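Local coordinates for protein probable CoA-transferase alpha subunit (Rhodococcus jostii, PDB 6COJ) that binds a CoA thioester carrying a spirocyclic acyl group and is probably the alpha subunit of a CoA-transferase-family enzyme, at residues V120-E125 with L134-G139; R146-E151 with I170-L175. The protein carries 1 engineered substitution. One frame throughout, in Å; residues are numbered along the deposited sequence.

Contact 1. Residues V120-E125 with L134-G139; sequences VKCGLE and LPIRAG
Cys-122 of helix 117-128 points its thiol at strand 133-136, an outer strand of the chain's three-stranded antiparallel sheet, where Leu-134 and Ile-136 receive it. The helix segment and strand 134-136 run nearly antiparallel, at 163°, with axes 8.8 Å apart at their closest. The tight part of the contact centres on the cysteine. With SG anti to the backbone N (chi1 -179°), the sulfur of Cys-122 reaches out from the helix to lie 3.6 Å from CB of Leu-134. CB of Cys-122 lies 3.8 Å from CD1 of Ile-136; the isoleucine sends CG1 anti to its backbone N (chi1 -171°), which carries that methyl back to the helix. Leu-134 and Ile-136 thus both face the helix, whereas Pro-135 between them points away and packs on Leu-169 and on Pro-135 of the second subunit.

The loose side lies toward Glu-125, about one helical turn further on. Here only the aliphatic root takes part: CB of Glu-125 lies 3.9 Å from CD1 of Leu-134, and the same methyl approaches the backbone O of Cys-122 at 3.7 Å. Beyond CG the glutamate chain is extended, and the residue remains partly exposed. Met-172 of the neighbouring strand 168-173 also touches Cys-122 and Ile-136, extending the apolar surroundings of the buried cysteine.

No hydrogen bond or salt bridge joins the two segments, so helix and strand are held here by methyl, methylene and thiol contacts, with the sulfur behaving as an apolar group.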
# COMPACT_ATOMS: atom_id res chain seq x y z
N VAL A 120 0.22 -7.71 11.49
CA VAL A 120 -0.04 -8.74 10.48
C VAL A 120 0.15 -8.16 9.08
O VAL A 120 0.89 -8.72 8.26
CB VAL A 120 -1.45 -9.34 10.65
CG1 VAL A 120 -1.68 -10.38 9.58
CG2 VAL A 120 -1.60 -10.00 12.03
N LYS A 121 -0.52 -7.05 8.79
CA LYS A 121 -0.36 -6.39 7.50
C LYS A 121 1.11 -6.11 7.22
O LYS A 121 1.62 -6.38 6.13
CB LYS A 121 -1.18 -5.10 7.50
CG LYS A 121 -1.01 -4.27 6.24
CD LYS A 121 -1.65 -2.89 6.40
CE LYS A 121 -1.42 -2.05 5.15
NZ LYS A 121 -2.10 -0.73 5.20
N CYS A 122 1.80 -5.57 8.22
CA CYS A 122 3.20 -5.22 8.06
C CYS A 122 4.05 -6.45 7.72
O CYS A 122 4.86 -6.42 6.79
CB CYS A 122 3.67 -4.57 9.36
SG CYS A 122 5.38 -4.04 9.39
N GLY A 123 3.86 -7.54 8.47
CA GLY A 123 4.64 -8.74 8.21
C GLY A 123 4.37 -9.34 6.85
O GLY A 123 5.28 -9.86 6.19
N LEU A 124 3.11 -9.29 6.40
CA LEU A 124 2.79 -9.78 5.06
C LEU A 124 3.41 -8.89 4.00
O LEU A 124 3.92 -9.39 2.99
CB LEU A 124 1.28 -9.87 4.87
CG LEU A 124 0.54 -10.90 5.73
CD1 LEU A 124 -0.96 -10.70 5.57
CD2 LEU A 124 0.94 -12.31 5.32
N GLU A 125 3.40 -7.57 4.21
CA GLU A 125 4.05 -6.66 3.28
C GLU A 125 5.55 -6.92 3.20
O GLU A 125 6.14 -6.84 2.11
CB GLU A 125 3.77 -5.21 3.70
CG GLU A 125 2.38 -4.72 3.32
CD GLU A 125 2.05 -3.35 3.90
OE1 GLU A 125 2.69 -2.95 4.90
OE2 GLU A 125 1.16 -2.67 3.34
N LEU A 134 10.08 -5.16 8.42
CA LEU A 134 9.72 -3.75 8.25
C LEU A 134 9.56 -3.15 9.63
O LEU A 134 9.07 -3.83 10.55
CB LEU A 134 8.41 -3.58 7.45
CG LEU A 134 8.49 -3.83 5.94
CD1 LEU A 134 7.09 -3.89 5.33
CD2 LEU A 134 9.33 -2.73 5.27
N PRO A 135 9.97 -1.90 9.83
CA PRO A 135 9.83 -1.27 11.14
C PRO A 135 8.39 -0.82 11.34
O PRO A 135 7.70 -0.45 10.39
CB PRO A 135 10.74 -0.04 11.04
CG PRO A 135 10.68 0.31 9.55
CD PRO A 135 10.63 -1.02 8.85
N ILE A 136 7.96 -0.84 12.60
CA ILE A 136 6.61 -0.42 12.94
C ILE A 136 6.60 -0.00 14.40
O ILE A 136 7.38 -0.51 15.21
CB ILE A 136 5.59 -1.55 12.64
CG1 ILE A 136 4.14 -1.07 12.79
CG2 ILE A 136 5.81 -2.76 13.55
CD1 ILE A 136 3.08 -1.98 12.13
N ARG A 137 5.74 0.96 14.73
CA ARG A 137 5.62 1.41 16.11
C ARG A 137 4.77 0.44 16.93
O ARG A 137 5.12 0.14 18.08
CB ARG A 137 4.99 2.80 16.13
CG ARG A 137 5.10 3.51 17.46
CD ARG A 137 4.63 4.96 17.39
NE ARG A 137 4.78 5.49 16.05
CZ ARG A 137 5.80 6.26 15.69
NH1 ARG A 137 5.89 6.72 14.44
NH2 ARG A 137 6.74 6.54 16.59
N ALA A 138 3.68 -0.06 16.34
CA ALA A 138 2.77 -0.95 17.06
C ALA A 138 3.51 -2.14 17.65
O ALA A 138 4.33 -2.78 16.98
CB ALA A 138 1.70 -1.46 16.08
N GLY A 139 3.21 -2.43 18.92
CA GLY A 139 3.88 -3.49 19.64
C GLY A 139 4.74 -2.96 20.76
O GLY A 139 4.82 -3.57 21.83

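Contact 2. Residues R146-E151 with I170-L175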
# COMPACT_ATOMS: atom_id res chain seq x y z
N ARG A 146 6.20 -9.92 24.97
CA ARG A 146 6.25 -11.17 25.76
C ARG A 146 5.67 -12.36 25.03
O ARG A 146 6.11 -13.43 25.24
CB ARG A 146 5.54 -11.01 27.07
CG ARG A 146 6.17 -10.04 28.00
CD ARG A 146 6.12 -10.53 29.43
NE ARG A 146 4.83 -10.82 30.08
CZ ARG A 146 4.45 -12.04 30.45
NH1 ARG A 146 3.33 -12.21 31.10
NH2 ARG A 146 5.18 -13.13 30.15
N PHE A 147 4.65 -12.15 24.21
CA PHE A 147 4.15 -13.25 23.39
C PHE A 147 5.26 -13.82 22.51
O PHE A 147 5.31 -15.03 22.27
CB PHE A 147 3.00 -12.78 22.50
CG PHE A 147 1.65 -12.75 23.17
CD1 PHE A 147 1.05 -13.92 23.62
CD2 PHE A 147 0.96 -11.55 23.30
CE1 PHE A 147 -0.19 -13.89 24.21
CE2 PHE A 147 -0.29 -11.51 23.88
CZ PHE A 147 -0.87 -12.69 24.35
N TRP A 148 6.14 -12.96 21.99
CA TRP A 148 7.13 -13.36 21.01
C TRP A 148 8.51 -13.61 21.59
O TRP A 148 9.29 -14.37 21.00
CB TRP A 148 7.30 -12.27 19.96
CG TRP A 148 6.18 -12.10 19.01
CD1 TRP A 148 4.91 -11.69 19.31
CD2 TRP A 148 6.23 -12.27 17.59
NE1 TRP A 148 4.16 -11.60 18.15
CE2 TRP A 148 4.95 -11.96 17.09
CE3 TRP A 148 7.23 -12.67 16.70
CZ2 TRP A 148 4.66 -12.02 15.73
CZ3 TRP A 148 6.93 -12.75 15.35
CH2 TRP A 148 5.65 -12.42 14.88
N GLY A 149 8.84 -12.99 22.72
CA GLY A 149 10.21 -13.08 23.21
C GLY A 149 11.22 -12.68 22.15
O GLY A 149 11.04 -11.71 21.41
N ASP A 150 12.30 -13.47 22.04
CA ASP A 150 13.40 -13.13 21.16
C ASP A 150 13.07 -13.33 19.68
O ASP A 150 13.90 -12.97 18.83
CB ASP A 150 14.68 -13.89 21.54
CG ASP A 150 15.92 -13.32 20.88
OD1 ASP A 150 16.13 -12.09 20.95
OD2 ASP A 150 16.69 -14.10 20.28
N GLU A 151 11.91 -13.87 19.35
CA GLU A 151 11.48 -13.92 17.95
C GLU A 151 11.12 -12.53 17.42
O GLU A 151 11.07 -12.34 16.20
CB GLU A 151 10.29 -14.88 17.79
CG GLU A 151 9.98 -15.23 16.33
CD GLU A 151 8.84 -16.21 16.15
OE1 GLU A 151 8.51 -16.97 17.09
OE2 GLU A 151 8.28 -16.21 15.03
N ILE A 170 9.80 -1.56 16.55
CA ILE A 170 9.67 -3.00 16.35
C ILE A 170 10.16 -3.33 14.95
O ILE A 170 9.79 -2.67 13.97
CB ILE A 170 8.20 -3.43 16.50
CG1 ILE A 170 7.66 -3.08 17.89
CG2 ILE A 170 8.04 -4.91 16.19
CD1 ILE A 170 8.31 -3.85 19.04
N ALA A 171 11.01 -4.35 14.84
CA ALA A 171 11.35 -4.92 13.53
C ALA A 171 10.38 -6.06 13.30
O ALA A 171 10.59 -7.18 13.78
CB ALA A 171 12.79 -5.40 13.52
N MET A 172 9.28 -5.80 12.61
CA MET A 172 8.34 -6.87 12.34
C MET A 172 8.95 -7.83 11.34
O MET A 172 9.24 -7.42 10.21
CB MET A 172 7.04 -6.29 11.78
CG MET A 172 6.03 -7.37 11.43
SD MET A 172 5.50 -8.28 12.88
CE MET A 172 4.78 -9.69 12.05
N PRO A 173 9.18 -9.09 11.69
CA PRO A 173 9.75 -10.03 10.71
C PRO A 173 8.75 -10.35 9.62
O PRO A 173 7.53 -10.30 9.81
CB PRO A 173 10.05 -11.27 11.56
CG PRO A 173 8.99 -11.23 12.63
CD PRO A 173 8.86 -9.76 12.97
N ALA A 174 9.29 -10.71 8.45
CA ALA A 174 8.43 -11.14 7.36
C ALA A 174 7.61 -12.36 7.76
O ALA A 174 8.13 -13.31 8.37
CB ALA A 174 9.29 -11.48 6.14
N LEU A 175 6.33 -12.33 7.42
CA LEU A 175 5.45 -13.49 7.60
C LEU A 175 5.42 -14.30 6.30
O LEU A 175 4.43 -14.32 5.56
CB LEU A 175 4.06 -13.03 8.03
CG LEU A 175 4.00 -12.37 9.42
CD1 LEU A 175 2.64 -11.73 9.66
CD2 LEU A 175 4.31 -13.39 10.52
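A Met-aromatic contact between Trp-148 and Met-172 joins the C-terminal end of helix 144-148 to strand 168-173, the central strand of a three-stranded antiparallel sheet. The sulfur of Met-172 lies 5.3 Å from the centroid of the six-membered ring of Trp-148 and 39° off its normal, an oblique approach. The methionine chain leaves the backbone with CG anti to N and then bends at chi2 (64°), which brings its terminal methyl round to the indole: CE of Met-172 comes to 4.0 Å from CH2 of Trp-148, the two side chains crossing at about a right angle.

Pro-173 follows with its ring directed at the same part of the tryptophan. Both proline and methionine therefore touch the benzene half of the indole, while the pyrrole half is held elsewhere: NE1 donates to the backbone O of Glu-114 on strand 111-114, which would fix the rotation of the ring. Tyr-85 meets the indole as well, with ring planes at about 75°, and its hydroxyl is hydrogen-bonded to OE2 of Glu-151, whose OE1 forms salt bridges with Arg-113 and Lys-83.

Gly-149, with positive phi, is the first residue to leave helical backbone angles, and Trp-148 to Glu-151 form a type II' beta turn, with Glu-151 N bonded to Trp-148 O. Across the segments, the shortest approach is between CG of Pro-173 and CZ3 of Trp-148, 3.7 Å apart.

Contacts 1 and 2, with centres 10 Å apart, meet through the antiparallel pairing of strands 133-136 and 168-173. Probable backbone hydrogen bonds link Leu-134 O to Met-172 N and Ile-136 N to Ile-170 O, each 2.9 Å long. Met-172 belongs to both neighbourhoods: its CG lies 3.7 Å from Gly-123 N in the helix of contact 1, while its sulfur and methyl serve the tryptophan of contact 2. Both contacts also touch the second subunit. The bound CoA thioester lies nearby, about 11 Å from the side chain of Ile-136, and contact 1 packs against this sheet the helix that contributes its first residue, Ala-117, to the ligand pocket.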